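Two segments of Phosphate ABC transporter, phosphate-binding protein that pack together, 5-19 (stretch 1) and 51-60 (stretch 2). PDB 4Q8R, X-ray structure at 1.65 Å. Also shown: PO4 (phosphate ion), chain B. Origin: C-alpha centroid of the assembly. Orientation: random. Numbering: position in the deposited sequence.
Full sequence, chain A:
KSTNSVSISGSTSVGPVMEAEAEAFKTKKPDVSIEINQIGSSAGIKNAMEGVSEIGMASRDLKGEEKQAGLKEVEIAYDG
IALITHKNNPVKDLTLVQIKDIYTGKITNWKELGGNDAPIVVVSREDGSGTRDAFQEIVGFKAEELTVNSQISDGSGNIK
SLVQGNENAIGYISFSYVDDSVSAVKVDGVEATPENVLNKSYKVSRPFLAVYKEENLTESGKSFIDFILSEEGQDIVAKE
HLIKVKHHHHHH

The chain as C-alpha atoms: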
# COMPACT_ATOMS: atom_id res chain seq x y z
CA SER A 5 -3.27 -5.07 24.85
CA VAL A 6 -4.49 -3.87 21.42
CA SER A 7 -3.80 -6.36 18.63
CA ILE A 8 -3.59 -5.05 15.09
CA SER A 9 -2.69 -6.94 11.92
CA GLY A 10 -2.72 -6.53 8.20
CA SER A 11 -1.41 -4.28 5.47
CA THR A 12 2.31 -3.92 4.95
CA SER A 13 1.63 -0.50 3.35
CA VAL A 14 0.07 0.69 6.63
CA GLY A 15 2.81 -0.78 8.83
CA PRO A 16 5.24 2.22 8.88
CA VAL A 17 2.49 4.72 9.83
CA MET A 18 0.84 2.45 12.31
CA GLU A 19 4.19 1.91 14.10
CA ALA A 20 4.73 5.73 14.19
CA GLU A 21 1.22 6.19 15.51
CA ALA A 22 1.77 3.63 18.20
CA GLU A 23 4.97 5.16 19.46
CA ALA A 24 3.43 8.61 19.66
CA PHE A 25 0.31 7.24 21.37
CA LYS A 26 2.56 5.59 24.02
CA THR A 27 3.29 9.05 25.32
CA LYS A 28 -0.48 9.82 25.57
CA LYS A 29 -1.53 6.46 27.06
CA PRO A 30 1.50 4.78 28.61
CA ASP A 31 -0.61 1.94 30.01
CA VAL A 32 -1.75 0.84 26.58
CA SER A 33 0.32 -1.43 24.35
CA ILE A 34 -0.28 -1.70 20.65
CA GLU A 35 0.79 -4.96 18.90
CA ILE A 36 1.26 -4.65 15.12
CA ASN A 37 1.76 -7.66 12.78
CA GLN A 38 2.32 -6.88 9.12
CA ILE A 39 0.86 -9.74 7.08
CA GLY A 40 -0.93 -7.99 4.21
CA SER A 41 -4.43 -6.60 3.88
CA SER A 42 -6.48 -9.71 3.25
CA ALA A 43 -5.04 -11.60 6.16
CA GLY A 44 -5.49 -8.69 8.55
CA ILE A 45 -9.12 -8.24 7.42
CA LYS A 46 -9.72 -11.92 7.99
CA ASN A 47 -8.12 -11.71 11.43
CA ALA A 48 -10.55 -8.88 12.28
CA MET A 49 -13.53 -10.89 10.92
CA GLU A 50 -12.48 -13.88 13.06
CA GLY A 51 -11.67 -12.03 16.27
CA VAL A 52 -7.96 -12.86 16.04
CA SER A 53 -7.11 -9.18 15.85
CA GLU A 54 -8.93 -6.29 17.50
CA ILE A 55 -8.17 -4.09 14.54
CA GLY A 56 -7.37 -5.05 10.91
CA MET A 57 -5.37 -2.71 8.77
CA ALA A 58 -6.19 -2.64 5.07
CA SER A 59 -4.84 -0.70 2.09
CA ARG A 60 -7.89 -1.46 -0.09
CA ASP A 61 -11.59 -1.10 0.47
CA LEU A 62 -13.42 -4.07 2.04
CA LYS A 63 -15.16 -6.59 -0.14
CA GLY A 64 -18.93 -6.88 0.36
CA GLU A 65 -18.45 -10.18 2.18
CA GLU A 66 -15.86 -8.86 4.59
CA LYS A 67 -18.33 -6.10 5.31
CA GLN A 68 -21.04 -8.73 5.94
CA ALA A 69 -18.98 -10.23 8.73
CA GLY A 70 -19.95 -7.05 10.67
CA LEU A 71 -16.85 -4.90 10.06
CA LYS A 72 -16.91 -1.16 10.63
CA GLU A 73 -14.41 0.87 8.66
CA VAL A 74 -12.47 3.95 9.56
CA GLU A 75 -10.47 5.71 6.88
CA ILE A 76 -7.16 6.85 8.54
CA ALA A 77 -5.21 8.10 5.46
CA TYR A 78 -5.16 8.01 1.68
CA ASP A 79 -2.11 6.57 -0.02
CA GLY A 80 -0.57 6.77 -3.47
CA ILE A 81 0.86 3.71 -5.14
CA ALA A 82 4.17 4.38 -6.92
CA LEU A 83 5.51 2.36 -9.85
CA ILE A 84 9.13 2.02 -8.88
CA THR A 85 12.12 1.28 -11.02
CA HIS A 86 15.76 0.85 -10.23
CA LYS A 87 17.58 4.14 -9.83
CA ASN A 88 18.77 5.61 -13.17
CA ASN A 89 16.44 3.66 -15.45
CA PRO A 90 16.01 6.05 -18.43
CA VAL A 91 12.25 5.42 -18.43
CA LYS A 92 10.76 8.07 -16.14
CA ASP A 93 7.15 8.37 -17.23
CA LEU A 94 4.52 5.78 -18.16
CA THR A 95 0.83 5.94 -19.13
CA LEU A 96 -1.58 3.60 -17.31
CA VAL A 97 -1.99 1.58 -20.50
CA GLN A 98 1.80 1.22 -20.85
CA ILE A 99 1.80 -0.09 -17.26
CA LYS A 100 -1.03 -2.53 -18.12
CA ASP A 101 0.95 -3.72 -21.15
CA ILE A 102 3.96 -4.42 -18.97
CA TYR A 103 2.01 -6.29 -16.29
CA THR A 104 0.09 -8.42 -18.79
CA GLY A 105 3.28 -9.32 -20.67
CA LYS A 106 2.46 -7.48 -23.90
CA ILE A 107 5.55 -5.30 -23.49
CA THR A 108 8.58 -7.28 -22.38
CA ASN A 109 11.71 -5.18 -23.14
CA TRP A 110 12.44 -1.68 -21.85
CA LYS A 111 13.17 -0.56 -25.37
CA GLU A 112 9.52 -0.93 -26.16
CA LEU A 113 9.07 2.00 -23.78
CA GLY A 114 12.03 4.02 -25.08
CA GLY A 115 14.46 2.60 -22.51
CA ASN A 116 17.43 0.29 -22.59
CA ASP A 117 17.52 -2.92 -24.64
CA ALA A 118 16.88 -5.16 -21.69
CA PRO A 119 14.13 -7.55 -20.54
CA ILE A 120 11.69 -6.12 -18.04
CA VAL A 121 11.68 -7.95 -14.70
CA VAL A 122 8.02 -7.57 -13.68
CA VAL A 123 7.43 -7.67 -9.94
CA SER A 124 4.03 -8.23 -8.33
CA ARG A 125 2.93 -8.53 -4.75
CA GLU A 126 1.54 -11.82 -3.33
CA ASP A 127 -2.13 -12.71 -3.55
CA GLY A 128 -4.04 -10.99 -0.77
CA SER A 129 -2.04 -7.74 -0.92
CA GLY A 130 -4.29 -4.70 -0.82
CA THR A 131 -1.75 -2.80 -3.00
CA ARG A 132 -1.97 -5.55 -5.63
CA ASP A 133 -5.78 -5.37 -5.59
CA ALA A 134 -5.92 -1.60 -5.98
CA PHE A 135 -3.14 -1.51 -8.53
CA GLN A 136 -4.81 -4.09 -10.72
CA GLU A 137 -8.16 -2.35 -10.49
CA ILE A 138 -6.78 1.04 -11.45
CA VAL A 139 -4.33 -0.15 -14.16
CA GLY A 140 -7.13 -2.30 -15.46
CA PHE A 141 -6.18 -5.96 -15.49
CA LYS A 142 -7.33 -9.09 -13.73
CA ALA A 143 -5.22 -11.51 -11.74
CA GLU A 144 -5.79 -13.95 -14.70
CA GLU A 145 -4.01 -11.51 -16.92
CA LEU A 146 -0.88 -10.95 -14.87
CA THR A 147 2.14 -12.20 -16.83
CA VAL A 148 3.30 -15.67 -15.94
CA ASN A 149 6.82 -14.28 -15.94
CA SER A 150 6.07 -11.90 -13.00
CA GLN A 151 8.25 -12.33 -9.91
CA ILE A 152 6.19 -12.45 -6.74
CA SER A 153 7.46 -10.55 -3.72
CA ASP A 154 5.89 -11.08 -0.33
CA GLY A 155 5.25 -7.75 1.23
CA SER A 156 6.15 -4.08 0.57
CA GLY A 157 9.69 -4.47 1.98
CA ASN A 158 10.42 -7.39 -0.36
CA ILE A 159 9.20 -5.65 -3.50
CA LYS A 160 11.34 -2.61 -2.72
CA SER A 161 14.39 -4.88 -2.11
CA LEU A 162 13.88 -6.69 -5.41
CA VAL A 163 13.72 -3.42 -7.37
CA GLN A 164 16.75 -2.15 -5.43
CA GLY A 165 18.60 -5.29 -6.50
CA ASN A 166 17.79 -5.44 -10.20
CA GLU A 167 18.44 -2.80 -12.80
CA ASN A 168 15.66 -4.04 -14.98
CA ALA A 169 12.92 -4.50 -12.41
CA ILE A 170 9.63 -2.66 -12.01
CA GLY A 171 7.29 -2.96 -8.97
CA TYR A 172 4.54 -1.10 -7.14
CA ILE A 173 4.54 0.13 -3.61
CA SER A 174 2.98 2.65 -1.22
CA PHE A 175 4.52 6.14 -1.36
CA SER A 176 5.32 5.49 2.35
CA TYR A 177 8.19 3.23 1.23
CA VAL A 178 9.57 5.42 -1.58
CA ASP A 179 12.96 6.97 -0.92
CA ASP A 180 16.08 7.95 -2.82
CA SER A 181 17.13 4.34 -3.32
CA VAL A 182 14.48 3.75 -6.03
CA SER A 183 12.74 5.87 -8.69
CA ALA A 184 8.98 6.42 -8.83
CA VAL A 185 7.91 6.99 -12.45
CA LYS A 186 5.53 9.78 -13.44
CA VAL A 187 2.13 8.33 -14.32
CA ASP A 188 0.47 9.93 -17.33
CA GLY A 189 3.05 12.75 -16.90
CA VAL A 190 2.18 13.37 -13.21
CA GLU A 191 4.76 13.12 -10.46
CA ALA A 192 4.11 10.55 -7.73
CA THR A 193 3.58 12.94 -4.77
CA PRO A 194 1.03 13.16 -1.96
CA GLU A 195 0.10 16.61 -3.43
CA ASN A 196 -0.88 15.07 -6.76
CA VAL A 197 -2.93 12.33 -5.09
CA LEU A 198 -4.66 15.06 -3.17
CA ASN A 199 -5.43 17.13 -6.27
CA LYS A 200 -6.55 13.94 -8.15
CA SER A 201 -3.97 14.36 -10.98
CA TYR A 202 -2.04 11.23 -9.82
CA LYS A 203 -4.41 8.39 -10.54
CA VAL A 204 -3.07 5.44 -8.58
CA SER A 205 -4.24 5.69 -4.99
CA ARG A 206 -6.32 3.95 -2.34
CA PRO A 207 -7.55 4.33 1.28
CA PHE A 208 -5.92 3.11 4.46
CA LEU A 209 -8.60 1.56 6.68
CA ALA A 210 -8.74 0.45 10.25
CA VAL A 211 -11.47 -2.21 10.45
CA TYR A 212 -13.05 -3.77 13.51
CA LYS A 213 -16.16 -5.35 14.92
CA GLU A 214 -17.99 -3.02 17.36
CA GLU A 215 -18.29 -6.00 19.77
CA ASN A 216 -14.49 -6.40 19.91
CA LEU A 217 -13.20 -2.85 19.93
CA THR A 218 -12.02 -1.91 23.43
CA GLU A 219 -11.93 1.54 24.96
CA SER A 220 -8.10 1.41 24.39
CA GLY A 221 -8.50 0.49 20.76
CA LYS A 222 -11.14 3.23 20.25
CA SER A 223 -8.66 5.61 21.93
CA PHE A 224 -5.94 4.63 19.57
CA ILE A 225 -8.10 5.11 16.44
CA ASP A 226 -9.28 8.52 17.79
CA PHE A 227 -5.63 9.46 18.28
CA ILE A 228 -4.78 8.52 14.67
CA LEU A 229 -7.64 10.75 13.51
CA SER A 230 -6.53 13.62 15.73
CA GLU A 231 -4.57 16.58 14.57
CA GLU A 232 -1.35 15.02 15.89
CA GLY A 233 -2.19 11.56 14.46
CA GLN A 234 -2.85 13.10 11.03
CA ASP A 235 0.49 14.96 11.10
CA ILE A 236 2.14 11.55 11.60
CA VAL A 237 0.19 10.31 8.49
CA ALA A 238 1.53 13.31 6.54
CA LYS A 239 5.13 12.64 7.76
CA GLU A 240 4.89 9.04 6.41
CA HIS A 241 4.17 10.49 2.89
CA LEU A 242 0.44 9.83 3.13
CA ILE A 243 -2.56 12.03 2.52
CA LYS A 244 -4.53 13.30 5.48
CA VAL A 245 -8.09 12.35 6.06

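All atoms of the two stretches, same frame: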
# COMPACT_ATOMS: atom_id res chain seq x y z
N SER A 5 -1.84 -5.09 24.61
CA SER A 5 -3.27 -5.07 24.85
C SER A 5 -4.15 -4.76 23.66
O SER A 5 -5.24 -5.25 23.66
CB SER A 5 -3.73 -4.29 26.12
OG SER A 5 -3.09 -2.94 26.46
N VAL A 6 -3.70 -4.03 22.62
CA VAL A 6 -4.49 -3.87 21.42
C VAL A 6 -3.78 -4.56 20.24
O VAL A 6 -2.70 -4.18 19.86
CB VAL A 6 -4.77 -2.39 21.02
CG1 VAL A 6 -5.68 -2.32 19.77
CG2 VAL A 6 -5.47 -1.63 22.14
N SER A 7 -4.39 -5.62 19.72
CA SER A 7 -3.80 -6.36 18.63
C SER A 7 -4.27 -5.87 17.27
O SER A 7 -5.47 -5.76 16.99
CB SER A 7 -4.11 -7.84 18.81
OG SER A 7 -5.50 -8.01 18.73
N ILE A 8 -3.31 -5.55 16.41
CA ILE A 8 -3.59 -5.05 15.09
C ILE A 8 -2.79 -5.84 14.06
O ILE A 8 -1.61 -6.06 14.26
CB ILE A 8 -3.19 -3.53 14.96
CG1 ILE A 8 -3.80 -2.70 16.10
CG2 ILE A 8 -3.52 -2.98 13.60
CD1 ILE A 8 -3.45 -1.24 16.02
N SER A 9 -3.43 -6.27 12.99
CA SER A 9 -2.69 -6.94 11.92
C SER A 9 -3.21 -6.54 10.58
O SER A 9 -4.36 -6.11 10.41
CB SER A 9 -2.77 -8.47 12.11
OG SER A 9 -4.05 -8.99 11.87
N GLY A 10 -2.34 -6.69 9.56
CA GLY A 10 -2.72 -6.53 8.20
C GLY A 10 -1.68 -5.86 7.32
O GLY A 10 -0.48 -6.21 7.39
N SER A 11 -2.15 -4.92 6.55
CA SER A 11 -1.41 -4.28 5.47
C SER A 11 0.05 -3.96 5.79
O SER A 11 0.34 -3.27 6.80
CB SER A 11 -2.14 -2.98 5.14
OG SER A 11 -1.42 -2.11 4.30
N THR A 12 0.95 -4.34 4.89
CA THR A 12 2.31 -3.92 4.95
C THR A 12 2.45 -2.43 4.59
O THR A 12 3.39 -1.77 5.07
CB THR A 12 3.27 -4.78 4.09
OG1 THR A 12 3.02 -4.60 2.71
CG2 THR A 12 3.15 -6.24 4.48
N SER A 13 1.57 -1.90 3.76
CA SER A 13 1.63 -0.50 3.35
C SER A 13 1.37 0.39 4.57
O SER A 13 2.00 1.44 4.72
CB SER A 13 0.59 -0.19 2.29
OG SER A 13 0.72 -1.00 1.13
N VAL A 14 0.46 -0.08 5.43
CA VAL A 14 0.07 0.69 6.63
C VAL A 14 1.06 0.53 7.75
O VAL A 14 1.06 1.37 8.66
CB VAL A 14 -1.39 0.30 7.11
CG1 VAL A 14 -1.90 1.18 8.27
CG2 VAL A 14 -2.37 0.48 5.99
N GLY A 15 1.92 -0.48 7.72
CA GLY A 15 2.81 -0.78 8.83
C GLY A 15 3.68 0.41 9.32
O GLY A 15 3.69 0.68 10.53
N PRO A 16 4.35 1.16 8.39
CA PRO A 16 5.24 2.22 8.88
C PRO A 16 4.43 3.27 9.65
O PRO A 16 4.82 3.66 10.77
CB PRO A 16 5.82 2.79 7.59
CG PRO A 16 5.98 1.52 6.74
CD PRO A 16 4.68 0.80 7.00
N VAL A 17 3.29 3.68 9.11
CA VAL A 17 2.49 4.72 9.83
C VAL A 17 1.87 4.22 11.10
O VAL A 17 1.82 4.94 12.11
CB VAL A 17 1.47 5.42 8.91
CG1 VAL A 17 0.27 4.57 8.50
CG2 VAL A 17 0.98 6.73 9.55
N MET A 18 1.36 2.99 11.10
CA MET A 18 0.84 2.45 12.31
C MET A 18 1.87 2.34 13.42
O MET A 18 1.56 2.64 14.63
CB MET A 18 0.24 1.03 12.03
CG MET A 18 -0.73 0.58 13.15
SD MET A 18 -2.21 1.62 13.32
CE MET A 18 -3.02 1.47 11.79
N GLU A 19 3.12 1.97 13.09
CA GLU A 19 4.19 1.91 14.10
C GLU A 19 4.46 3.35 14.65
O GLU A 19 4.62 3.56 15.87
CB GLU A 19 5.51 1.38 13.54
CG GLU A 19 5.47 -0.09 13.05
CD GLU A 19 6.79 -0.53 12.41
OE1 GLU A 19 7.80 0.26 12.37
OE2 GLU A 19 6.83 -1.68 11.96
N GLY A 51 -11.93 -12.33 14.87
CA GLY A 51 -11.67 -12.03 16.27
C GLY A 51 -10.25 -12.33 16.71
O GLY A 51 -9.93 -12.26 17.91
N VAL A 52 -9.36 -12.59 15.74
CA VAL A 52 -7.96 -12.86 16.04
C VAL A 52 -7.23 -11.56 16.31
O VAL A 52 -6.35 -11.51 17.16
CB VAL A 52 -7.31 -13.59 14.87
CG1 VAL A 52 -5.81 -13.64 15.05
CG2 VAL A 52 -7.92 -14.99 14.80
N SER A 53 -7.60 -10.53 15.57
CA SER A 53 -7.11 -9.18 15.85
C SER A 53 -8.26 -8.26 16.23
O SER A 53 -9.35 -8.37 15.68
CB SER A 53 -6.44 -8.57 14.62
OG SER A 53 -5.28 -9.29 14.19
N GLU A 54 -7.97 -7.32 17.13
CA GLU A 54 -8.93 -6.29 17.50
C GLU A 54 -9.17 -5.30 16.38
O GLU A 54 -10.29 -4.81 16.18
CB GLU A 54 -8.46 -5.59 18.79
CG GLU A 54 -9.45 -4.57 19.30
CD GLU A 54 -9.06 -3.99 20.64
OE1 GLU A 54 -9.62 -2.93 20.96
OE2 GLU A 54 -8.21 -4.57 21.35
N ILE A 55 -8.08 -4.95 15.69
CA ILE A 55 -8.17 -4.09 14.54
C ILE A 55 -7.43 -4.70 13.35
O ILE A 55 -6.33 -5.17 13.54
CB ILE A 55 -7.59 -2.70 14.82
CG1 ILE A 55 -8.35 -2.03 15.98
CG2 ILE A 55 -7.63 -1.81 13.57
CD1 ILE A 55 -7.65 -0.80 16.60
N GLY A 56 -8.05 -4.73 12.18
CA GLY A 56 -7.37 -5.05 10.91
C GLY A 56 -6.96 -3.76 10.21
O GLY A 56 -7.68 -2.78 10.21
N MET A 57 -5.77 -3.77 9.62
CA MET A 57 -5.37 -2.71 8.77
C MET A 57 -5.39 -3.14 7.33
O MET A 57 -4.82 -4.22 6.98
CB MET A 57 -4.10 -2.04 9.25
CG MET A 57 -2.86 -2.81 9.34
SD MET A 57 -1.53 -2.03 10.35
CE MET A 57 -0.42 -3.49 10.09
N ALA A 58 -6.05 -2.34 6.51
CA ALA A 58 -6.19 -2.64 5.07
C ALA A 58 -5.79 -1.44 4.22
O ALA A 58 -6.04 -0.24 4.60
CB ALA A 58 -7.57 -3.01 4.78
N SER A 59 -5.24 -1.73 3.06
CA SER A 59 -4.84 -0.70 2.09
C SER A 59 -5.67 -0.83 0.81
O SER A 59 -5.28 -0.42 -0.31
CB SER A 59 -3.37 -0.82 1.80
OG SER A 59 -3.06 -2.04 1.16
N ARG A 60 -6.86 -1.43 0.96
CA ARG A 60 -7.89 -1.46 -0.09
C ARG A 60 -9.23 -1.35 0.61
O ARG A 60 -9.30 -1.54 1.84
CB ARG A 60 -7.86 -2.78 -0.89
CG ARG A 60 -7.99 -4.02 -0.04
CD ARG A 60 -8.47 -5.16 -0.89
NE ARG A 60 -8.41 -6.45 -0.25
CZ ARG A 60 -9.37 -6.97 0.49
NH1 ARG A 60 -10.49 -6.28 0.72
NH2 ARG A 60 -9.22 -8.21 0.95
P PO4 B . -0.59 -4.56 1.54
O1 PO4 B . -1.94 -5.22 1.82
O2 PO4 B . 0.53 -5.25 2.29
O3 PO4 B . -0.36 -4.44 0.04
O4 PO4 B . -0.69 -3.08 2.05
O HOH W 1 -6.61 -6.86 21.34
O HOH W 2 -7.60 -4.51 24.04

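Two parallel strands, 6-10 and 55-58, lie side by side with their N-to-C directions 28° apart; the two stretches together bury 742 Å², both sides summed. Ile8 pairs with Ile55, Ser9 with Gly56 and Gly10 with Met57. The backbone ladder alternates between strands, as parallel pairing requires: Ile55 N donates to Ser7 O (3.0 Å), Ser9 N to Ile55 O (3.1 Å), Met57 N to Ser9 O (2.8 Å) and Ser11 N to Met57 O (2.8 Å). CA-H...O contacts lie alongside these bonds, including Ile8 CA to Ile55 O at 3.2 Å.

Met57 has the largest covered area, 160 Å². Its extended side chain reaches over the strand of stretch 1 toward Val14 and Met18, and its sulfur meets three apolar side chains: Met57 SD lies 3.8 Å from Val14 CG1, 3.9 Å from Ile8 CG2 and 3.9 Å from Met18 CG. The long, flexible thioether thus joins strand and helix in one buried apolar patch. Opposite Met57 in the register is Gly10, where a CB would fall 2.1 Å from Met57 O; its backbone angles also call for glycine.

Ile55, next in covered area, points to the same face of the sheet as Ile8. Their side chains meet at Ile8 CG1 and Ile55 CB (4.0 Å), while Val6 CG1 touches Ile55 CD1, also at 4.0 Å; these branched chains extend the apolar packing toward the start of the strand.

Ser7 covers the next most surface and binds through both backbone and side chain. Glu54 N donates to Ser7 OG (3.0 Å, 159°) and makes a weak bond to Ser7 O (3.0 Å, 120°), so Ser7 anchors Glu54, the residue just before the second strand, by its backbone nitrogen. Beyond it, two waters bridge Ser5 O and Glu54 OE2, donating to both; one also accepts from Ser7 N, with its oxygen 3.0 Å from that nitrogen. On the face of the sheet away from Ile8 and Ile55, Ser9 OG and Ser53 OG share a short 2.6 Å hydrogen bond within the buried interface.

At the far end the stretches converge on the phosphate, the ligand expected of a phosphate-binding protein. Ser11 OG (2.6 Å), Ser13 OG (2.7 Å) and Ser59 OG (2.7 Å) all donate to PO4 O4, so both stretches hold the same oxygen. Thr12 N (2.8 Å) and Thr12 OG1 (2.6 Å) donate to PO4 O2. Ser11 OG also accepts from Val14 N (3.0 Å), which ties Ser11 to the residues that follow it.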